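Local coordinates for ABC transporter substrate-binding protein (Staphylococcus aureus subsp. aureus NCTC 8325, PDB 3UN6) that probably binds a solute for import by an ABC transporter, its identity unsettled, and here holds a zinc ion deep within its fold, at residues A[44-49]-A[218-223]; A[96-101]-A[289-294]; A[208-213]-A[276-281]. All blocks are in the same frame, centred on the assembly; numbering follows the deposited sequence.

Interaction 1 is the zinc site itself, its centre about 4 Å from the centre of the chain, and the other two contacts adjoin it in different directions. The centres of interactions 1 and 2 are about 14 Å apart, those of interactions 1 and 3 about 12 Å. Tyr219 and Gly290 join interaction 1 to interaction 2, with Tyr219 CE2 3.4 Å from Gly290 C; the side chain of Ile294 comes within about 7 Å of that of zinc ligand Cys220. On the histidine side, Tyr281 OH of interaction 3 is hydrogen-bonded to Thr45 O, 2.6 Å away. Interactions 2 and 3 do not touch, their nearest atoms being about 9 Å apart.

Interaction 1 of 3, residues A[44-49]-A[218-223]; sequences ITHSAN and AYCCVL. With ZN (zinc ion), chain B.
His46 and Cys221 bring the two backbones closest, with their CA atoms 6.2 Å apart and no hydrogen bond passing directly between the segments. Residues 45-47 form a short 3-10 turn, while 218-220 run as a loop into the strand that starts at Cys221. A zinc ion joins the two. It is bound by His46 ND1 at 2.1 Å, Cys220 SG at 2.4 Å and Cys221 SG at 2.3 Å, and a water at 2.4 Å completes a distorted tetrahedron. The angle between the two sulfurs is the widest, about 126°, and both sulfurs lie at the edge of the imidazole, near the ring plane, on the side where ND1 binds the metal. Consecutive residues of an extended strand would send their thiols to opposite sides; the turned backbone of Cys220 (psi -77°) brings both to the same ion. Different first torsions complete the convergence: SG of Cys220 lies anti to its own N (chi1 -173°), SG of Cys221 anti to its carbonyl carbon, and both end on the zinc. Cysteine and histidine suit zinc well, and the metal would be expected to stabilise the thiolate form. In the second shell His114 stacks on the His46 ring and its NE2 is hydrogen-bonded to Cys221 N, while His46 NE2 makes a weak hydrogen bond to Gly117 O. Strand 221-225 runs antiparallel between strands 89-93 and 108-110 in a sheet with the strand order of type II periplasmic binding proteins, and faces the turn that leads into helix 48-58.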
ATOM      1  N   ILE A  44      -1.980  -0.344   7.776  1.00 22.57           N
ATOM      2  CA  ILE A  44      -0.670  -0.752   7.337  1.00 21.94           C
ATOM      3  C   ILE A  44       0.152   0.528   7.217  1.00 21.73           C
ATOM      4  O   ILE A  44      -0.419   1.617   7.148  1.00 21.17           O
ATOM      5  CB  ILE A  44      -0.747  -1.429   5.996  1.00 20.70           C
ATOM      6  CG1 ILE A  44      -1.479  -0.517   4.986  1.00 18.83           C
ATOM      7  CG2 ILE A  44      -1.461  -2.790   6.136  1.00 21.11           C
ATOM      8  CD1 ILE A  44      -1.601  -1.098   3.578  1.00 17.43           C
ATOM      9  N   THR A  45       1.474   0.411   7.197  1.00 22.40           N
ATOM     10  CA  THR A  45       2.336   1.608   7.099  1.00 22.56           C
ATOM     11  C   THR A  45       2.096   2.397   5.817  1.00 22.38           C
ATOM     12  O   THR A  45       2.391   3.597   5.755  1.00 23.76           O
ATOM     13  CB  THR A  45       3.836   1.275   7.148  1.00 23.39           C
ATOM     14  OG1 THR A  45       4.215   0.546   5.973  1.00 23.84           O
ATOM     15  CG2 THR A  45       4.189   0.487   8.415  1.00 21.86           C
ATOM     16  N   HIS A  46       1.544   1.745   4.803  1.00 20.92           N
ATOM     17  CA  HIS A  46       1.322   2.423   3.546  1.00 21.84           C
ATOM     18  C   HIS A  46       0.250   3.483   3.609  1.00 22.35           C
ATOM     19  O   HIS A  46       0.161   4.316   2.703  1.00 23.38           O
ATOM     20  CB  HIS A  46       1.021   1.442   2.412  1.00 20.92           C
ATOM     21  CG  HIS A  46       2.110   0.445   2.191  1.00 22.18           C
ATOM     22  ND1 HIS A  46       2.007  -0.572   1.275  1.00 20.05           N
ATOM     23  CD2 HIS A  46       3.302   0.276   2.814  1.00 23.17           C
ATOM     24  CE1 HIS A  46       3.107  -1.300   1.306  1.00 26.46           C
ATOM     25  NE2 HIS A  46       3.908  -0.809   2.237  1.00 23.74           N
ATOM     26  N   SER A  47      -0.539   3.476   4.676  1.00 22.07           N
ATOM     27  CA  SER A  47      -1.600   4.460   4.826  1.00 21.67           C
ATOM     28  C   SER A  47      -1.356   5.425   5.966  1.00 22.83           C
ATOM     29  O   SER A  47      -2.202   6.268   6.227  1.00 24.86           O
ATOM     30  CB  SER A  47      -2.941   3.724   5.074  1.00 22.02           C
ATOM     31  OG  SER A  47      -2.983   3.219   6.393  1.00 26.30           O
ATOM     32  N   ALA A  48      -0.197   5.327   6.630  1.00 23.50           N
ATOM     33  CA  ALA A  48       0.100   6.104   7.831  1.00 23.17           C
ATOM     34  C   ALA A  48       0.200   7.617   7.608  1.00 24.13           C
ATOM     35  O   ALA A  48      -0.006   8.379   8.545  1.00 23.22           O
ATOM     36  CB  ALA A  48       1.381   5.590   8.477  1.00 23.31           C
ATOM     37  N   ASN A  49       0.504   8.054   6.385  1.00 22.70           N
ATOM     38  CA  ASN A  49       0.553   9.494   6.119  1.00 24.13           C
ATOM     39  C   ASN A  49      -0.843  10.128   6.255  1.00 24.29           C
ATOM     40  O   ASN A  49      -0.948  11.304   6.502  1.00 25.16           O
ATOM     41  CB  ASN A  49       1.155   9.834   4.751  1.00 24.40           C
ATOM     42  CG  ASN A  49       1.569  11.297   4.655  1.00 23.05           C
ATOM     43  OD1 ASN A  49       2.205  11.827   5.554  1.00 26.12           O
ATOM     44  ND2 ASN A  49       1.196  11.947   3.578  1.00 23.82           N
ATOM     45  N   ALA A 218       9.468  -0.148  -5.786  1.00 27.31           N
ATOM     46  CA  ALA A 218       8.263  -0.498  -6.498  1.00 25.89           C
ATOM     47  C   ALA A 218       7.104   0.245  -5.850  1.00 25.37           C
ATOM     48  O   ALA A 218       6.940   0.217  -4.637  1.00 26.10           O
ATOM     49  CB  ALA A 218       8.020  -2.009  -6.423  1.00 25.37           C
ATOM     50  N   TYR A 219       6.292   0.924  -6.638  1.00 25.00           N
ATOM     51  CA  TYR A 219       5.151   1.585  -6.058  1.00 22.68           C
ATOM     52  C   TYR A 219       4.167   0.517  -5.561  1.00 22.78           C
ATOM     53  O   TYR A 219       4.040  -0.566  -6.166  1.00 22.89           O
ATOM     54  CB  TYR A 219       4.471   2.516  -7.060  1.00 23.38           C
ATOM     55  CG  TYR A 219       5.250   3.738  -7.480  1.00 21.46           C
ATOM     56  CD1 TYR A 219       6.355   4.198  -6.751  1.00 21.15           C
ATOM     57  CD2 TYR A 219       4.801   4.514  -8.541  1.00 24.46           C
ATOM     58  CE1 TYR A 219       7.031   5.357  -7.133  1.00 24.36           C
ATOM     59  CE2 TYR A 219       5.449   5.677  -8.913  1.00 26.29           C
ATOM     60  CZ  TYR A 219       6.567   6.093  -8.211  1.00 25.05           C
ATOM     61  OH  TYR A 219       7.206   7.243  -8.591  1.00 29.75           O
ATOM     62  N   CYS A 220       3.507   0.807  -4.437  1.00 21.09           N
ATOM     63  CA  CYS A 220       2.504  -0.093  -3.883  1.00 19.97           C
ATOM     64  C   CYS A 220       1.160   0.621  -3.684  1.00 18.52           C
ATOM     65  O   CYS A 220       0.249   0.439  -4.457  1.00 21.31           O
ATOM     66  CB  CYS A 220       2.995  -0.729  -2.586  1.00 18.61           C
ATOM     67  SG  CYS A 220       1.863  -2.018  -1.963  1.00 17.78           S
ATOM     68  N   CYS A 221       1.032   1.420  -2.644  1.00 19.40           N
ATOM     69  CA  CYS A 221      -0.214   2.115  -2.403  1.00 19.14           C
ATOM     70  C   CYS A 221      -0.177   3.573  -2.828  1.00 18.87           C
ATOM     71  O   CYS A 221       0.840   4.253  -2.696  1.00 19.79           O
ATOM     72  CB  CYS A 221      -0.617   2.021  -0.937  1.00 16.86           C
ATOM     73  SG  CYS A 221      -1.192   0.359  -0.416  1.00 19.76           S
ATOM     74  N   VAL A 222      -1.326   4.059  -3.278  1.00 20.50           N
ATOM     75  CA  VAL A 222      -1.493   5.457  -3.708  1.00 19.73           C
ATOM     76  C   VAL A 222      -2.743   6.057  -3.059  1.00 20.83           C
ATOM     77  O   VAL A 222      -3.673   5.336  -2.676  1.00 19.30           O
ATOM     78  CB  VAL A 222      -1.700   5.569  -5.269  1.00 20.45           C
ATOM     79  CG1 VAL A 222      -0.383   5.393  -6.011  1.00 18.45           C
ATOM     80  CG2 VAL A 222      -2.767   4.589  -5.739  1.00 20.35           C
ATOM     81  N   LEU A 223      -2.739   7.376  -2.905  1.00 22.51           N
ATOM     82  CA  LEU A 223      -3.918   8.104  -2.474  1.00 21.09           C
ATOM     83  C   LEU A 223      -4.702   8.396  -3.748  1.00 21.88           C
ATOM     84  O   LEU A 223      -4.173   9.054  -4.687  1.00 20.92           O
ATOM     85  CB  LEU A 223      -3.554   9.418  -1.808  1.00 21.60           C
ATOM     86  CG  LEU A 223      -4.728  10.346  -1.433  1.00 22.89           C
ATOM     87  CD1 LEU A 223      -5.628   9.705  -0.430  1.00 18.09           C
ATOM     88  CD2 LEU A 223      -4.187  11.688  -0.891  1.00 21.23           C
TER
HETATM   89 ZN    ZN B 325       0.572  -1.071  -0.187  1.00 23.00          ZN
HETATM   90  O   HOH W   1      -0.389  -3.025   0.797  1.00 17.68           O

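Interaction 2 of 3, residues A[96-101]-A[289-294]; sequences LAMKSK and SGYQEI
Met98 of helix 94-102 reaches across to Tyr291 and Ile294 of helix 288-300, bridging backbones whose closest CA atoms, those of Met98 and Ile294, are still 10.0 Å apart. The residue is selenomethionine, a label in which selenium takes the place of sulfur. Its SE atom packs 3.7 Å from Ile294 CG2 and 4.0 Å from Tyr291 CE2, making an oblique Met-aromatic contact with the phenol ring. A bend at the last torsion (chi3 62°) turns the methyl CE back to within 3.9 Å of Tyr291 OH, and CG lies just as near that oxygen, placing the hydroxyl beside the selenoether chain. Ile294 offers its CG2 branch, while the CG1 arm leads away from Met98. This is the tight part, buried and further enclosed by Pro306 and by Phe312 of helix 309-312. The faces turned from the partner are more open to solvent: Ser289 and Gln292 are exposed and Lys99 partly so, polar residues fitting for such surfaces. A long, unbranched methionine can span the distance between the helices, and tyrosine adds a polar end to an otherwise apolar patch. Because Tyr291 OH is hydrogen-bonded to the carbonyl of Pro307, its buried oxygen is satisfied; the contact between the segments therefore rests on van der Waals packing, in which the natural sulfur would presumably take the selenium's place.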
ATOM      1  N   LEU A  96      -4.874  -2.390  -8.104  1.00 23.61           N
ATOM      2  CA  LEU A  96      -6.314  -2.568  -7.831  1.00 24.29           C
ATOM      3  C   LEU A  96      -7.087  -1.352  -8.320  1.00 23.90           C
ATOM      4  O   LEU A  96      -8.143  -1.474  -8.961  1.00 24.88           O
ATOM      5  CB  LEU A  96      -6.525  -2.780  -6.325  1.00 24.40           C
ATOM      6  CG  LEU A  96      -7.935  -3.092  -5.830  1.00 27.98           C
ATOM      7  CD1 LEU A  96      -8.574  -4.261  -6.603  1.00 25.94           C
ATOM      8  CD2 LEU A  96      -7.905  -3.360  -4.301  1.00 27.43           C
ATOM      9  N   ALA A  97      -6.555  -0.179  -7.993  1.00 23.48           N
ATOM     10  CA  ALA A  97      -7.108   1.100  -8.452  1.00 23.42           C
ATOM     11  C   ALA A  97      -7.014   1.228 -10.005  1.00 22.90           C
ATOM     12  O   ALA A  97      -7.929   1.705 -10.653  1.00 22.08           O
ATOM     13  CB  ALA A  97      -6.380   2.255  -7.754  1.00 21.33           C
HETATM   14  N   MSE A  98      -5.904   0.785 -10.591  1.00 24.77           N
HETATM   15  CA  MSE A  98      -5.732   0.805 -12.059  1.00 24.28           C
HETATM   16  C   MSE A  98      -6.763  -0.097 -12.765  1.00 24.73           C
HETATM   17  O   MSE A  98      -7.311   0.257 -13.797  1.00 25.59           O
HETATM   18  CB  MSE A  98      -4.321   0.329 -12.433  1.00 26.32           C
HETATM   19  CG  MSE A  98      -3.220   1.336 -12.146  1.00 25.66           C
HETATM   20 SE   MSE A  98      -1.416   0.561 -12.073  1.00 27.86          SE
HETATM   21  CE  MSE A  98      -1.329  -0.075 -13.906  1.00 24.30           C
ATOM     22  N   LYS A  99      -7.001  -1.279 -12.206  1.00 23.99           N
ATOM     23  CA  LYS A  99      -7.967  -2.221 -12.755  1.00 25.76           C
ATOM     24  C   LYS A  99      -9.363  -1.620 -12.674  1.00 25.03           C
ATOM     25  O   LYS A  99     -10.102  -1.640 -13.644  1.00 26.03           O
ATOM     26  CB  LYS A  99      -7.918  -3.540 -11.981  1.00 26.45           C
ATOM     27  CG  LYS A  99      -9.000  -4.528 -12.343  1.00 29.42           C
ATOM     28  CD  LYS A  99      -8.893  -4.991 -13.769  1.00 29.74           C
ATOM     29  CE  LYS A  99      -9.995  -6.002 -14.075  1.00 32.36           C
ATOM     30  NZ  LYS A  99     -10.040  -6.403 -15.507  1.00 30.95           N
ATOM     31  N   SER A 100      -9.706  -1.077 -11.513  1.00 25.01           N
ATOM     32  CA  SER A 100     -10.986  -0.431 -11.313  1.00 26.52           C
ATOM     33  C   SER A 100     -11.113   0.698 -12.348  1.00 27.38           C
ATOM     34  O   SER A 100     -12.151   0.863 -12.988  1.00 25.13           O
ATOM     35  CB  SER A 100     -11.090   0.093  -9.885  1.00 27.44           C
ATOM     36  OG  SER A 100     -12.397   0.586  -9.639  1.00 33.58           O
ATOM     37  N   LYS A 101     -10.038   1.455 -12.545  1.00 27.64           N
ATOM     38  CA  LYS A 101     -10.041   2.520 -13.561  1.00 27.47           C
ATOM     39  C   LYS A 101     -10.277   1.942 -14.970  1.00 29.81           C
ATOM     40  O   LYS A 101     -11.078   2.472 -15.740  1.00 30.87           O
ATOM     41  CB  LYS A 101      -8.716   3.289 -13.544  1.00 28.67           C
ATOM     42  CG  LYS A 101      -8.695   4.537 -14.408  1.00 29.42           C
ATOM     43  CD  LYS A 101      -9.549   5.601 -13.712  1.00 33.48           C
ATOM     44  CE  LYS A 101      -9.800   6.806 -14.539  1.00 34.43           C
ATOM     45  NZ  LYS A 101     -10.760   7.704 -13.840  1.00 29.96           N
ATOM     46  N   SER A 289       8.100   7.616 -14.385  1.00 28.34           N
ATOM     47  CA  SER A 289       9.003   6.473 -14.451  1.00 29.55           C
ATOM     48  C   SER A 289       8.548   5.350 -13.517  1.00 28.74           C
ATOM     49  O   SER A 289       8.509   4.167 -13.899  1.00 27.74           O
ATOM     50  CB  SER A 289      10.443   6.922 -14.132  1.00 31.29           C
ATOM     51  OG  SER A 289      10.497   7.514 -12.837  1.00 34.15           O
ATOM     52  N   GLY A 290       8.185   5.717 -12.292  1.00 28.07           N
ATOM     53  CA  GLY A 290       7.702   4.731 -11.333  1.00 26.61           C
ATOM     54  C   GLY A 290       6.392   4.122 -11.781  1.00 26.36           C
ATOM     55  O   GLY A 290       6.159   2.908 -11.621  1.00 27.22           O
ATOM     56  N   TYR A 291       5.520   4.951 -12.341  1.00 25.96           N
ATOM     57  CA  TYR A 291       4.231   4.457 -12.830  1.00 26.03           C
ATOM     58  C   TYR A 291       4.445   3.502 -14.024  1.00 27.09           C
ATOM     59  O   TYR A 291       3.797   2.443 -14.144  1.00 25.04           O
ATOM     60  CB  TYR A 291       3.301   5.621 -13.215  1.00 26.12           C
ATOM     61  CG  TYR A 291       1.963   5.142 -13.684  1.00 25.94           C
ATOM     62  CD1 TYR A 291       1.646   5.069 -15.036  1.00 23.52           C
ATOM     63  CD2 TYR A 291       1.011   4.716 -12.764  1.00 29.10           C
ATOM     64  CE1 TYR A 291       0.383   4.587 -15.459  1.00 21.66           C
ATOM     65  CE2 TYR A 291      -0.203   4.238 -13.171  1.00 26.91           C
ATOM     66  CZ  TYR A 291      -0.519   4.178 -14.519  1.00 25.59           C
ATOM     67  OH  TYR A 291      -1.763   3.704 -14.884  1.00 26.53           O
ATOM     68  N   GLN A 292       5.368   3.872 -14.899  1.00 27.11           N
ATOM     69  CA  GLN A 292       5.642   3.075 -16.060  1.00 28.43           C
ATOM     70  C   GLN A 292       6.174   1.691 -15.670  1.00 28.18           C
ATOM     71  O   GLN A 292       5.904   0.698 -16.357  1.00 28.72           O
ATOM     72  CB  GLN A 292       6.621   3.805 -16.981  1.00 29.04           C
ATOM     73  CG  GLN A 292       6.732   3.142 -18.348  1.00 35.95           C
ATOM     74  CD  GLN A 292       5.515   3.390 -19.260  1.00 39.32           C
ATOM     75  OE1 GLN A 292       4.619   2.559 -19.358  1.00 42.09           O
ATOM     76  NE2 GLN A 292       5.497   4.533 -19.921  1.00 35.68           N
ATOM     77  N   GLU A 293       6.935   1.615 -14.576  1.00 27.55           N
ATOM     78  CA  GLU A 293       7.446   0.319 -14.102  1.00 28.10           C
ATOM     79  C   GLU A 293       6.289  -0.609 -13.740  1.00 25.56           C
ATOM     80  O   GLU A 293       6.327  -1.809 -14.044  1.00 24.55           O
ATOM     81  CB  GLU A 293       8.339   0.489 -12.868  1.00 28.27           C
ATOM     82  CG  GLU A 293       8.969  -0.808 -12.364  1.00 34.94           C
ATOM     83  CD  GLU A 293       9.962  -0.580 -11.212  1.00 41.34           C
ATOM     84  OE1 GLU A 293       9.582   0.030 -10.179  1.00 42.39           O
ATOM     85  OE2 GLU A 293      11.123  -1.028 -11.349  1.00 40.74           O
ATOM     86  N   ILE A 294       5.281  -0.070 -13.052  1.00 24.41           N
ATOM     87  CA  ILE A 294       4.095  -0.878 -12.673  1.00 23.73           C
ATOM     88  C   ILE A 294       3.292  -1.293 -13.903  1.00 24.93           C
ATOM     89  O   ILE A 294       2.870  -2.454 -14.009  1.00 27.62           O
ATOM     90  CB  ILE A 294       3.176  -0.160 -11.653  1.00 22.98           C
ATOM     91  CG1 ILE A 294       3.949   0.096 -10.339  1.00 24.17           C
ATOM     92  CG2 ILE A 294       1.856  -1.014 -11.376  1.00 20.95           C
ATOM     93  CD1 ILE A 294       4.578  -1.177  -9.728  1.00 20.99           C
TER

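Interaction 3 of 3, residues A[208-213]-A[276-281]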
ATOM      1  N   LEU A 208      12.134 -13.192   4.786  1.00 29.74           N
ATOM      2  CA  LEU A 208      13.031 -13.688   3.747  1.00 30.49           C
ATOM      3  C   LEU A 208      13.617 -12.569   2.910  1.00 30.72           C
ATOM      4  O   LEU A 208      14.779 -12.633   2.537  1.00 31.42           O
ATOM      5  CB  LEU A 208      12.313 -14.671   2.838  1.00 30.59           C
ATOM      6  CG  LEU A 208      11.850 -15.957   3.515  1.00 31.05           C
ATOM      7  CD1 LEU A 208      11.041 -16.769   2.538  1.00 28.75           C
ATOM      8  CD2 LEU A 208      13.057 -16.721   4.008  1.00 33.30           C
ATOM      9  N   LYS A 209      12.832 -11.526   2.646  1.00 29.70           N
ATOM     10  CA  LYS A 209      13.290 -10.465   1.769  1.00 31.14           C
ATOM     11  C   LYS A 209      12.468  -9.191   1.967  1.00 30.35           C
ATOM     12  O   LYS A 209      11.283  -9.255   2.301  1.00 28.70           O
ATOM     13  CB  LYS A 209      13.080 -10.975   0.328  1.00 32.24           C
ATOM     14  CG  LYS A 209      14.129 -10.629  -0.661  1.00 37.90           C
ATOM     15  CD  LYS A 209      15.386 -11.388  -0.381  1.00 41.59           C
ATOM     16  CE  LYS A 209      16.440 -11.129  -1.426  1.00 44.95           C
ATOM     17  NZ  LYS A 209      17.743 -11.759  -1.031  1.00 42.78           N
ATOM     18  N   HIS A 210      13.106  -8.036   1.828  1.00 30.28           N
ATOM     19  CA  HIS A 210      12.374  -6.789   1.795  1.00 30.58           C
ATOM     20  C   HIS A 210      12.095  -6.478   0.316  1.00 30.14           C
ATOM     21  O   HIS A 210      12.842  -6.890  -0.559  1.00 30.40           O
ATOM     22  CB  HIS A 210      13.127  -5.662   2.515  1.00 32.18           C
ATOM     23  CG  HIS A 210      12.970  -5.713   4.001  1.00 34.52           C
ATOM     24  ND1 HIS A 210      13.927  -6.236   4.840  1.00 39.66           N
ATOM     25  CD2 HIS A 210      11.926  -5.365   4.792  1.00 39.66           C
ATOM     26  CE1 HIS A 210      13.495  -6.183   6.086  1.00 41.07           C
ATOM     27  NE2 HIS A 210      12.283  -5.659   6.084  1.00 43.78           N
ATOM     28  N   GLY A 211      11.002  -5.785   0.036  1.00 31.09           N
ATOM     29  CA  GLY A 211      10.667  -5.436  -1.348  1.00 32.20           C
ATOM     30  C   GLY A 211      11.835  -4.770  -2.048  1.00 32.97           C
ATOM     31  O   GLY A 211      12.111  -5.051  -3.212  1.00 33.11           O
ATOM     32  N   ASP A 212      12.531  -3.924  -1.288  1.00 32.66           N
ATOM     33  CA  ASP A 212      13.701  -3.171  -1.725  1.00 34.01           C
ATOM     34  C   ASP A 212      14.753  -4.039  -2.406  1.00 33.87           C
ATOM     35  O   ASP A 212      15.434  -3.591  -3.327  1.00 33.00           O
ATOM     36  CB  ASP A 212      14.433  -2.548  -0.517  1.00 35.77           C
ATOM     37  CG  ASP A 212      13.501  -1.950   0.536  1.00 39.58           C
ATOM     38  OD1 ASP A 212      13.925  -0.965   1.178  1.00 42.62           O
ATOM     39  OD2 ASP A 212      12.368  -2.451   0.746  1.00 45.22           O
ATOM     40  N   ASP A 213      14.891  -5.269  -1.916  1.00 33.20           N
ATOM     41  CA  ASP A 213      15.881  -6.220  -2.399  1.00 33.69           C
ATOM     42  C   ASP A 213      15.457  -6.913  -3.670  1.00 32.67           C
ATOM     43  O   ASP A 213      16.261  -7.625  -4.275  1.00 32.95           O
ATOM     44  CB  ASP A 213      16.072  -7.363  -1.377  1.00 34.58           C
ATOM     45  CG  ASP A 213      16.418  -6.883   0.019  1.00 37.92           C
ATOM     46  OD1 ASP A 213      17.177  -5.916   0.122  1.00 38.89           O
ATOM     47  OD2 ASP A 213      15.941  -7.507   1.021  1.00 40.60           O
ATOM     48  N   ALA A 276       8.139   0.785  10.728  1.00 23.45           N
ATOM     49  CA  ALA A 276       8.492   2.130  10.343  1.00 25.86           C
ATOM     50  C   ALA A 276       9.933   2.222   9.845  1.00 26.53           C
ATOM     51  O   ALA A 276      10.225   3.017   8.942  1.00 26.61           O
ATOM     52  CB  ALA A 276       8.277   3.080  11.524  1.00 25.73           C
ATOM     53  N   ALA A 277      10.823   1.406  10.415  1.00 26.13           N
ATOM     54  CA  ALA A 277      12.215   1.408  10.005  1.00 26.38           C
ATOM     55  C   ALA A 277      12.349   1.111   8.512  1.00 27.26           C
ATOM     56  O   ALA A 277      13.208   1.693   7.869  1.00 27.41           O
ATOM     57  CB  ALA A 277      13.035   0.421  10.811  1.00 25.98           C
ATOM     58  N   TRP A 278      11.487   0.252   7.956  1.00 26.03           N
ATOM     59  CA  TRP A 278      11.598  -0.136   6.536  1.00 26.67           C
ATOM     60  C   TRP A 278      10.642   0.571   5.570  1.00 25.39           C
ATOM     61  O   TRP A 278      10.588   0.228   4.383  1.00 24.26           O
ATOM     62  CB  TRP A 278      11.493  -1.670   6.397  1.00 28.06           C
ATOM     63  CG  TRP A 278      12.640  -2.381   7.036  1.00 29.82           C
ATOM     64  CD1 TRP A 278      12.761  -2.746   8.366  1.00 24.17           C
ATOM     65  CD2 TRP A 278      13.874  -2.744   6.410  1.00 34.74           C
ATOM     66  NE1 TRP A 278      13.976  -3.332   8.577  1.00 32.01           N
ATOM     67  CE2 TRP A 278      14.679  -3.351   7.398  1.00 32.15           C
ATOM     68  CE3 TRP A 278      14.366  -2.645   5.102  1.00 36.87           C
ATOM     69  CZ2 TRP A 278      15.934  -3.864   7.120  1.00 36.95           C
ATOM     70  CZ3 TRP A 278      15.614  -3.154   4.826  1.00 38.60           C
ATOM     71  CH2 TRP A 278      16.392  -3.752   5.830  1.00 40.60           C
ATOM     72  N   THR A 279       9.909   1.566   6.066  1.00 24.56           N
ATOM     73  CA  THR A 279       9.005   2.338   5.244  1.00 24.37           C
ATOM     74  C   THR A 279       9.576   3.756   5.188  1.00 24.11           C
ATOM     75  O   THR A 279      10.237   4.183   6.114  1.00 24.37           O
ATOM     76  CB  THR A 279       7.576   2.343   5.826  1.00 24.12           C
ATOM     77  OG1 THR A 279       7.179   1.000   6.142  1.00 22.18           O
ATOM     78  CG2 THR A 279       6.571   2.936   4.819  1.00 24.15           C
ATOM     79  N   SER A 280       9.391   4.457   4.079  1.00 24.15           N
ATOM     80  CA  SER A 280       9.821   5.859   4.010  1.00 25.82           C
ATOM     81  C   SER A 280       8.688   6.655   3.385  1.00 24.79           C
ATOM     82  O   SER A 280       7.745   6.083   2.823  1.00 22.57           O
ATOM     83  CB  SER A 280      11.151   6.037   3.262  1.00 27.29           C
ATOM     84  OG  SER A 280      10.976   5.952   1.866  1.00 32.90           O
ATOM     85  N   TYR A 281       8.737   7.969   3.539  1.00 24.80           N
ATOM     86  CA  TYR A 281       7.713   8.845   2.990  1.00 24.82           C
ATOM     87  C   TYR A 281       8.393   9.986   2.199  1.00 26.17           C
ATOM     88  O   TYR A 281       8.984   9.729   1.166  1.00 28.38           O
ATOM     89  CB  TYR A 281       6.789   9.326   4.114  1.00 24.19           C
ATOM     90  CG  TYR A 281       6.142   8.174   4.847  1.00 23.05           C
ATOM     91  CD1 TYR A 281       4.902   7.678   4.449  1.00 22.67           C
ATOM     92  CD2 TYR A 281       6.784   7.546   5.909  1.00 25.81           C
ATOM     93  CE1 TYR A 281       4.316   6.616   5.103  1.00 26.35           C
ATOM     94  CE2 TYR A 281       6.209   6.475   6.567  1.00 24.02           C
ATOM     95  CZ  TYR A 281       4.974   6.011   6.164  1.00 23.91           C
ATOM     96  OH  TYR A 281       4.381   4.923   6.786  1.00 21.16           O
TER
HETATM   97  O   HOH W   2      10.725  -2.576   3.091  1.00 41.25           O
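Before His210 meets Trp278, strand 206-210 is irregular: Leu208 and Lys209 lie together across from the single residue Ile120 of strand 112-122, which makes a classic beta bulge. His210 follows, its imidazole flat on the indole of Trp278. The His210 ring and the six-membered ring of Trp278 have centroids 3.5 Å apart and planes 7° from parallel, with His210 CE1 3.3 Å from Trp278 CE2. CG of His210 (chi1 -80°) and of Trp278 (chi1 -66°) each lie beside the backbone N, and the side chains approach at about a right angle while their flat, polarisable rings stack. Strand 112-122 pairs with 206-210 and also with 279-280, so the stack bridges two elements of one sheet, Trp278 being where helix 269-277 gives way to strand 279-280. Gly211 and Asp212 form the middle of a turn closed by Asp213 N to His210 O at 2.9 Å. Asp212 sets OD1 near the indole edge; a water 2.9 Å from Asp212 OD2 and 3.1 Å from Trp278 O can bridge them, though it has more acceptors in reach than protons. Glu116 lies close to this carboxylate, and some repulsion is likely. Last, Asp213 folds back: its OD2 accepts a hydrogen bond from His210 N at 3.0 Å, from above the carboxylate plane.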